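Local atomic coordinates of glia-derived nexin (Homo sapiens, PDB entry 4DY0), a protein that inhibits serine proteases such as thrombin, trypsin and urokinase, binds heparin, and promotes neurite extension by inhibiting thrombin. Residues A[66-77]-A[109-117]. Residues are numbered along the deposited sequence; the frame is centred on the assembly and turned at random.
Sequences VNGVGKILKKIN and TRNKDVFQC. With SGN (2-deoxy-6-O-sulfo-2-(sulfoamino)-alpha-D-glucopyranose), chain C.
Helix D of the serpin fold, the helix that in heparin-binding serpins carries basic residues for the polysaccharide, here begins at Gly-70 and packs through Gly-70, Leu-73, Lys-74 and Asn-77 against helix 105-115. The axes of 70-77 and 109-115 run 50° apart and come within 8.5 Å, and the CA atoms of Lys-74 and Val-114 are the nearest pair across the two segments. With CG anti to the backbone N (chi1 -175°), the extended chain of Lys-74 runs alongside Asp-113 O and carries NZ to 2.9 Å from Asp-113 OD2 in a salt bridge whose hydrogen bond is weak. Alongside the same chain lies the heparin fragment: CD of Lys-74 is 3.4 Å from O1S of the SGN N-sulfate, and the neighbouring sulfated iduronate also touches Lys-74. With an alanine in place of Lys-74, Asp-113 would probably lose its cationic mate and the sulfated sugars the side chain that flanks them. Between the helices, Val-114 sets both methyls against Gly-70 O; Val-114 CG1 also lies 3.8 Å from Leu-73 CB and covers the centre of one face of the Phe-115 ring. Gly-70 has no CB to collide with Arg-110. Val-66 CG2 meets the Phe-115 ring at its edge. Asn-77, its OD1 engaged by His-37, gives ND2 to Val-114 O at 2.9 Å, a fairly straight bond (161°) lying near the amide plane of Asn-77.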
# COMPACT_ATOMS: atom_id res chain seq x y z
N VAL A 66 11.75 9.61 13.98
CA VAL A 66 11.04 8.58 14.74
C VAL A 66 11.21 8.79 16.24
O VAL A 66 10.25 8.65 17.00
CB VAL A 66 11.50 7.17 14.35
CG1 VAL A 66 10.82 6.14 15.23
CG2 VAL A 66 11.20 6.91 12.89
N ASN A 67 12.43 9.11 16.67
CA ASN A 67 12.69 9.45 18.06
C ASN A 67 11.89 10.68 18.46
O ASN A 67 12.11 11.76 17.93
CB ASN A 67 14.18 9.73 18.29
CG ASN A 67 15.02 8.48 18.33
OD1 ASN A 67 14.56 7.39 17.99
ND2 ASN A 67 16.28 8.62 18.74
N GLY A 68 10.94 10.50 19.38
CA GLY A 68 10.13 11.63 19.82
C GLY A 68 8.77 11.68 19.15
O GLY A 68 7.98 12.59 19.39
N VAL A 69 8.50 10.70 18.29
CA VAL A 69 7.17 10.55 17.72
C VAL A 69 6.78 9.07 17.73
O VAL A 69 5.65 8.72 17.43
CB VAL A 69 7.10 11.12 16.29
CG1 VAL A 69 5.94 10.52 15.52
CG2 VAL A 69 6.97 12.64 16.34
N GLY A 70 7.73 8.23 18.12
CA GLY A 70 7.52 6.78 18.15
C GLY A 70 6.22 6.33 18.78
O GLY A 70 5.48 5.54 18.19
N LYS A 71 5.92 6.84 19.97
CA LYS A 71 4.69 6.49 20.67
C LYS A 71 3.45 6.75 19.82
O LYS A 71 2.51 5.95 19.79
CB LYS A 71 4.59 7.23 22.01
N ILE A 72 3.45 7.88 19.11
CA ILE A 72 2.35 8.22 18.21
C ILE A 72 2.30 7.25 17.02
O ILE A 72 1.24 6.69 16.71
CB ILE A 72 2.46 9.67 17.69
CG1 ILE A 72 2.60 10.64 18.87
CG2 ILE A 72 1.25 10.03 16.86
CD1 ILE A 72 2.59 12.10 18.47
N LEU A 73 3.43 7.06 16.37
CA LEU A 73 3.54 6.09 15.29
C LEU A 73 3.01 4.73 15.74
O LEU A 73 2.25 4.08 15.02
CB LEU A 73 5.00 5.94 14.85
CG LEU A 73 5.50 6.75 13.66
CD1 LEU A 73 4.59 7.93 13.35
CD2 LEU A 73 6.95 7.20 13.89
N LYS A 74 3.43 4.32 16.93
CA LYS A 74 3.03 3.03 17.47
C LYS A 74 1.52 2.95 17.65
O LYS A 74 0.89 1.96 17.25
CB LYS A 74 3.73 2.78 18.81
CG LYS A 74 3.47 1.41 19.40
CD LYS A 74 3.99 1.31 20.82
CE LYS A 74 3.57 -0.00 21.46
NZ LYS A 74 3.80 0.00 22.92
N LYS A 75 0.94 3.98 18.26
CA LYS A 75 -0.50 4.03 18.50
C LYS A 75 -1.27 3.90 17.19
O LYS A 75 -2.28 3.18 17.12
CB LYS A 75 -0.87 5.34 19.21
CG LYS A 75 -2.25 5.34 19.87
N ILE A 76 -0.80 4.58 16.16
CA ILE A 76 -1.43 4.52 14.85
C ILE A 76 -1.33 3.12 14.26
O ILE A 76 -2.31 2.56 13.77
CB ILE A 76 -0.81 5.55 13.88
CG1 ILE A 76 -1.11 6.97 14.36
CG2 ILE A 76 -1.34 5.34 12.47
CD1 ILE A 76 -0.43 8.04 13.55
N ASN A 77 -0.13 2.55 14.32
CA ASN A 77 0.12 1.22 13.77
C ASN A 77 -0.73 0.11 14.41
O ASN A 77 -1.27 -0.74 13.71
CB ASN A 77 1.60 0.87 13.87
CG ASN A 77 2.43 1.57 12.81
OD1 ASN A 77 1.95 1.84 11.71
ND2 ASN A 77 3.69 1.86 13.13
N THR A 109 14.63 -3.74 19.46
CA THR A 109 13.56 -3.42 20.39
C THR A 109 12.59 -2.39 19.82
O THR A 109 11.39 -2.64 19.74
CB THR A 109 14.12 -2.88 21.71
OG1 THR A 109 15.03 -3.84 22.27
CG2 THR A 109 13.00 -2.60 22.70
N ARG A 110 13.13 -1.23 19.45
CA ARG A 110 12.31 -0.14 18.92
C ARG A 110 11.49 -0.58 17.72
O ARG A 110 10.33 -0.20 17.59
CB ARG A 110 13.19 1.07 18.56
CG ARG A 110 13.85 1.74 19.76
CD ARG A 110 12.87 2.60 20.53
NE ARG A 110 12.64 3.90 19.89
CZ ARG A 110 11.65 4.73 20.20
NH1 ARG A 110 10.78 4.41 21.16
NH2 ARG A 110 11.52 5.89 19.56
N ASN A 111 12.09 -1.37 16.84
CA ASN A 111 11.38 -1.85 15.65
C ASN A 111 10.19 -2.75 15.99
O ASN A 111 9.12 -2.62 15.40
CB ASN A 111 12.33 -2.54 14.67
CG ASN A 111 12.78 -1.62 13.54
OD1 ASN A 111 11.95 -0.98 12.89
ND2 ASN A 111 14.08 -1.56 13.29
N LYS A 112 10.39 -3.64 16.96
CA LYS A 112 9.31 -4.53 17.39
C LYS A 112 8.21 -3.70 18.03
O LYS A 112 7.02 -3.90 17.74
CB LYS A 112 9.83 -5.57 18.38
CG LYS A 112 8.79 -6.60 18.81
N ASP A 113 8.60 -2.76 18.88
CA ASP A 113 7.64 -1.95 19.62
C ASP A 113 6.84 -1.02 18.71
O ASP A 113 5.61 -1.04 18.72
CB ASP A 113 8.37 -1.14 20.70
CG ASP A 113 7.42 -0.36 21.59
OD1 ASP A 113 7.68 0.84 21.82
OD2 ASP A 113 6.43 -0.95 22.06
N VAL A 114 7.53 -0.21 17.92
CA VAL A 114 6.88 0.84 17.14
C VAL A 114 6.25 0.37 15.82
O VAL A 114 5.18 0.84 15.45
CB VAL A 114 7.85 2.00 16.85
CG1 VAL A 114 7.20 3.02 15.92
CG2 VAL A 114 8.30 2.66 18.14
N PHE A 115 6.93 -0.53 15.12
CA PHE A 115 6.51 -0.91 13.77
C PHE A 115 6.13 -2.38 13.62
O PHE A 115 5.91 -2.86 12.50
CB PHE A 115 7.61 -0.57 12.75
CG PHE A 115 7.97 0.89 12.70
CD1 PHE A 115 7.08 1.82 12.16
CD2 PHE A 115 9.18 1.34 13.19
CE1 PHE A 115 7.40 3.16 12.12
CE2 PHE A 115 9.51 2.69 13.15
CZ PHE A 115 8.62 3.60 12.61
N GLN A 116 6.02 -3.08 14.74
CA GLN A 116 5.78 -4.52 14.72
C GLN A 116 6.67 -5.15 13.65
O GLN A 116 6.22 -5.97 12.85
CB GLN A 116 4.30 -4.84 14.44
CG GLN A 116 3.32 -4.08 15.32
CD GLN A 116 3.22 -2.61 14.96
OE1 GLN A 116 2.98 -1.76 15.82
NE2 GLN A 116 3.40 -2.30 13.68
N CYS A 117 7.93 -4.73 13.65
CA CYS A 117 8.89 -5.19 12.68
C CYS A 117 9.88 -6.16 13.32
O CYS A 117 10.44 -5.87 14.38
CB CYS A 117 9.66 -4.00 12.09
SG CYS A 117 10.94 -4.45 10.89
C1 SGN C . -0.88 1.28 26.22
C2 SGN C . -0.10 2.30 25.39
C3 SGN C . 0.94 3.02 26.25
C4 SGN C . 1.75 2.03 27.09
C5 SGN C . 0.82 1.06 27.81
C6 SGN C . 1.13 1.06 29.32
N2 SGN C . 0.52 1.67 24.21
O3 SGN C . 0.29 3.97 27.12
O5 SGN C . -0.54 1.45 27.60
O6 SGN C . -0.04 1.44 30.05
S1 SGN C . -0.04 2.36 22.82
O1S SGN C . 1.14 2.70 21.91
O2S SGN C . -0.98 1.39 22.10
O3S SGN C . -0.81 3.65 23.16
S2 SGN C . -0.94 0.40 30.73
O4S SGN C . -1.39 0.92 32.09
O5S SGN C . -2.17 0.13 29.85
O6S SGN C . -0.16 -0.91 30.92